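Local coordinates for protein CD8 alpha antigen (Sus scrofa, PDB 5EDX) that probably acts as a T-cell co-receptor, forming a homodimer of immunoglobulin V-type domains that is thought to engage class I MHC molecules, at residues Q11-L14 / G15-V18; R83-E86 / E87-G90. All blocks are in the same frame, centred on the assembly; numbering follows the deposited sequence.

In the fold
Both contacts sit at the same end of one immunoglobulin V-type sandwich. Interaction 1 is the turn between strands 9-11 and 18-24; interaction 2 is the short 3-10 turn between strands 76-81 and 90-98. Their centres lie about 8 Å apart, and a pair of probable backbone hydrogen bonds joins them: Gly15 N to Phe84 O at 2.9 Å, and Phe84 N to Glu16 O at 2.8 Å. Packing adds to this where Leu14 CD2 comes within 3.5 Å of Glu86 N. Strand 90-98 continues from interaction 2 to Cys94, whose disulfide to Cys22 in strand 18-24 ties the two sheets together. The second chain of the dimer touches neither contact.

Interaction 1 of 2, residues Q11-L14 / G15-V18; sequences QASL and GETV
Glu16 reaches back across a type II beta turn, Ser13 to Glu16, in the loop that leads from strand 9-11 into strand 18-24 of this immunoglobulin V-type domain. Its side chain runs fully extended, with CG anti to the backbone N (chi1 177°), which lays the carboxylate alongside Ala12 and Ser13. Glu16 OE1 takes the Ser13 N-H at 3.1 Å, on its anti side and 31° out of the carboxylate plane. The same two residues are also joined through the backbone, Glu16 N donating to Ser13 O at 3.1 Å, so side chain and main chain together clamp the turn. Gly15 occupies its third position with a positive phi of 87°. Beside the carboxylate, Ala12 CA comes to 3.4 Å from Glu16 OE1, while the methyl of Ala12 points across to the returning chain and meets Val18. Outside this turn, Ala12 and Val18 also touch Phe84 and Leu81 respectively. One water spans Ser13 OG and Glu16 OE1, its bond to Glu16 OE1 weak. Another donates to Glu16 OE2 at 2.6 Å and to Gln11 O at 3.0 Å. The methyl contact is tight: Ala12 CB lies 3.4 Å from Val18 CG2.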
loop_
_atom_site.group_PDB
_atom_site.type_symbol
_atom_site.label_atom_id
_atom_site.label_comp_id
_atom_site.label_asym_id
_atom_site.label_seq_id
_atom_site.Cartn_x
_atom_site.Cartn_y
_atom_site.Cartn_z
ATOM N N GLN A 11 -13.814 16.376 -6.528
ATOM C CA GLN A 11 -13.195 17.547 -7.138
ATOM C C GLN A 11 -13.070 18.647 -6.100
ATOM O O GLN A 11 -14.031 18.953 -5.392
ATOM C CB GLN A 11 -14.020 18.059 -8.317
ATOM C CG GLN A 11 -14.079 17.132 -9.514
ATOM C CD GLN A 11 -14.751 17.786 -10.708
ATOM O OE1 GLN A 11 -14.341 18.860 -11.155
ATOM N NE2 GLN A 11 -15.792 17.143 -11.228
ATOM N N ALA A 12 -11.887 19.241 -6.005
ATOM C CA ALA A 12 -11.645 20.292 -5.024
ATOM C C ALA A 12 -10.844 21.416 -5.650
ATOM O O ALA A 12 -9.942 21.169 -6.442
ATOM C CB ALA A 12 -10.901 19.731 -3.827
ATOM N N SER A 13 -11.164 22.653 -5.287
ATOM C CA SER A 13 -10.394 23.794 -5.772
ATOM C C SER A 13 -9.344 24.167 -4.735
ATOM O O SER A 13 -9.431 23.745 -3.576
ATOM C CB SER A 13 -11.311 24.979 -6.083
ATOM O OG SER A 13 -12.088 25.331 -4.955
ATOM N N LEU A 14 -8.343 24.939 -5.144
ATOM C CA LEU A 14 -7.283 25.333 -4.225
ATOM C C LEU A 14 -7.856 26.014 -2.984
ATOM O O LEU A 14 -8.736 26.874 -3.091
ATOM C CB LEU A 14 -6.279 26.261 -4.923
ATOM C CG LEU A 14 -5.438 25.664 -6.050
ATOM C CD1 LEU A 14 -4.586 26.757 -6.699
ATOM C CD2 LEU A 14 -4.563 24.535 -5.539
ATOM N N GLY A 15 -7.368 25.609 -1.813
ATOM C CA GLY A 15 -7.763 26.232 -0.561
ATOM C C GLY A 15 -9.010 25.652 0.082
ATOM O O GLY A 15 -9.356 26.013 1.206
ATOM N N GLU A 16 -9.687 24.754 -0.627
ATOM C CA GLU A 16 -10.913 24.139 -0.125
ATOM C C GLU A 16 -10.615 23.085 0.938
ATOM O O GLU A 16 -9.528 22.513 0.972
ATOM C CB GLU A 16 -11.691 23.500 -1.278
ATOM C CG GLU A 16 -12.949 22.760 -0.848
ATOM C CD GLU A 16 -13.680 22.115 -2.010
ATOM O OE1 GLU A 16 -13.403 22.493 -3.172
ATOM O OE2 GLU A 16 -14.535 21.237 -1.757
ATOM N N THR A 17 -11.585 22.836 1.809
ATOM C CA THR A 17 -11.465 21.776 2.804
ATOM C C THR A 17 -12.133 20.517 2.266
ATOM O O THR A 17 -13.307 20.548 1.880
ATOM C CB THR A 17 -12.125 22.192 4.128
ATOM O OG1 THR A 17 -11.527 23.411 4.591
ATOM C CG2 THR A 17 -11.963 21.102 5.189
ATOM N N VAL A 18 -11.380 19.418 2.223
ATOM C CA VAL A 18 -11.896 18.134 1.754
ATOM C C VAL A 18 -11.883 17.129 2.902
ATOM O O VAL A 18 -10.879 16.993 3.596
ATOM C CB VAL A 18 -11.042 17.590 0.584
ATOM C CG1 VAL A 18 -11.510 16.209 0.159
ATOM C CG2 VAL A 18 -11.090 18.548 -0.594
HETATM O O HOH W 1 -14.861 18.763 -2.487
HETATM O O HOH W 2 -14.248 25.194 -3.100
#

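Interaction 2 of 2, residues R83-E86 / E87-G90; sequences RFRE and EDQG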
loop_
_atom_site.group_PDB
_atom_site.type_symbol
_atom_site.label_atom_id
_atom_site.label_comp_id
_atom_site.label_asym_id
_atom_site.label_seq_id
_atom_site.Cartn_x
_atom_site.Cartn_y
_atom_site.Cartn_z
ATOM N N ARG A 83 -6.734 22.730 3.539
ATOM C CA ARG A 83 -6.538 23.878 2.673
ATOM C C ARG A 83 -5.896 23.344 1.404
ATOM O O ARG A 83 -4.682 23.432 1.216
ATOM C CB ARG A 83 -5.615 24.887 3.369
ATOM C CG ARG A 83 -5.955 26.347 3.122
ATOM C CD ARG A 83 -5.178 27.257 4.074
ATOM N NE ARG A 83 -5.978 27.689 5.217
ATOM C CZ ARG A 83 -5.494 28.363 6.257
ATOM N NH1 ARG A 83 -4.204 28.674 6.311
ATOM N NH2 ARG A 83 -6.295 28.724 7.250
ATOM N N PHE A 84 -6.733 22.781 0.540
ATOM C CA PHE A 84 -6.287 21.907 -0.542
ATOM C C PHE A 84 -5.168 22.522 -1.378
ATOM O O PHE A 84 -5.320 23.606 -1.948
ATOM C CB PHE A 84 -7.485 21.506 -1.413
ATOM C CG PHE A 84 -7.184 20.418 -2.407
ATOM C CD1 PHE A 84 -6.955 19.120 -1.983
ATOM C CD2 PHE A 84 -7.163 20.686 -3.766
ATOM C CE1 PHE A 84 -6.686 18.118 -2.890
ATOM C CE2 PHE A 84 -6.897 19.679 -4.683
ATOM C CZ PHE A 84 -6.653 18.397 -4.245
ATOM N N ARG A 85 -4.041 21.824 -1.436
ATOM C CA ARG A 85 -2.893 22.276 -2.211
ATOM C C ARG A 85 -2.847 21.557 -3.558
ATOM O O ARG A 85 -3.405 20.467 -3.718
ATOM C CB ARG A 85 -1.606 22.034 -1.417
ATOM C CG ARG A 85 -1.575 22.765 -0.070
ATOM C CD ARG A 85 -0.495 22.219 0.874
ATOM N NE ARG A 85 -0.769 20.846 1.291
ATOM C CZ ARG A 85 -0.013 20.147 2.134
ATOM N NH1 ARG A 85 1.071 20.689 2.674
ATOM N NH2 ARG A 85 -0.339 18.902 2.440
ATOM N N GLU A 86 -2.183 22.165 -4.533
ATOM C CA GLU A 86 -2.065 21.553 -5.849
ATOM C C GLU A 86 -1.432 20.171 -5.722
ATOM O O GLU A 86 -1.840 19.215 -6.389
ATOM C CB GLU A 86 -1.225 22.447 -6.760
ATOM C CG GLU A 86 -1.144 21.950 -8.188
ATOM C CD GLU A 86 -0.615 23.006 -9.133
ATOM O OE1 GLU A 86 -0.183 24.073 -8.649
ATOM O OE2 GLU A 86 -0.633 22.771 -10.358
ATOM N N GLU A 87 -0.447 20.069 -4.838
ATOM C CA GLU A 87 0.258 18.818 -4.613
ATOM C C GLU A 87 -0.520 17.832 -3.725
ATOM O O GLU A 87 -0.063 16.716 -3.502
ATOM C CB GLU A 87 1.652 19.086 -4.031
ATOM C CG GLU A 87 1.660 19.751 -2.659
ATOM C CD GLU A 87 1.639 21.270 -2.730
ATOM O OE1 GLU A 87 1.285 21.833 -3.792
ATOM O OE2 GLU A 87 1.978 21.906 -1.710
ATOM N N ASP A 88 -1.685 18.244 -3.222
ATOM C CA ASP A 88 -2.569 17.327 -2.488
ATOM C C ASP A 88 -3.394 16.458 -3.443
ATOM O O ASP A 88 -4.065 15.519 -3.016
ATOM C CB ASP A 88 -3.519 18.086 -1.549
ATOM C CG ASP A 88 -2.830 18.599 -0.293
ATOM O OD1 ASP A 88 -3.288 19.627 0.254
ATOM O OD2 ASP A 88 -1.842 17.980 0.150
ATOM N N GLN A 89 -3.365 16.773 -4.735
ATOM C CA GLN A 89 -4.070 15.933 -5.696
ATOM C C GLN A 89 -3.508 14.517 -5.715
ATOM O O GLN A 89 -2.297 14.318 -5.648
ATOM C CB GLN A 89 -3.964 16.517 -7.095
ATOM C CG GLN A 89 -4.639 17.848 -7.263
ATOM C CD GLN A 89 -4.383 18.408 -8.640
ATOM O OE1 GLN A 89 -3.332 18.997 -8.897
ATOM N NE2 GLN A 89 -5.326 18.203 -9.543
ATOM N N GLY A 90 -4.389 13.532 -5.835
ATOM C CA GLY A 90 -3.946 12.152 -5.891
ATOM C C GLY A 90 -4.953 11.183 -5.311
ATOM O O GLY A 90 -6.156 11.449 -5.286
HETATM O O HOH W 3 -4.789 20.382 2.628
#
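Arg85 and Asp88 each set CG beside their own backbone N, and Arg85 then bends at chi3 (-66°), which brings its guanidinium side-on to the Asp88 carboxylate. They meet across the 3-10 turn before strand 90-98, the two planes inclined to each other, where the sequence runs into the tyrosine corner of immunoglobulin domains: Tyr92 OH bonds to Asp88 O. The salt bridge uses two nitrogens. Arg85 NE points almost straight at OD1 of Asp88 (3.0 Å, 175°) in the guanidinium plane, whereas Arg85 NH2 donates to the syn lone pair of Asp88 OD2 at 2.9 Å, that oxygen lying somewhat out of the guanidinium plane. Asp88 OD1 also receives the backbone N-H of Arg85 at 2.9 Å, from the same face as NE, and a water shared with Arg83 N. The backbone answers with Asp88 N to Arg85 O, 2.9 Å. So many donors around a buried carboxylate would probably favour its charged form. Glu87 OE2 lies 4.2 Å from Arg85 NE, well out of the guanidinium plane, adding charge attraction alone. On the inner side Phe84 runs antiparallel to the Asp88 side chain, ring and carboxylate planes 48° apart, and its CE1 rests 3.4 Å from Asp88 CB.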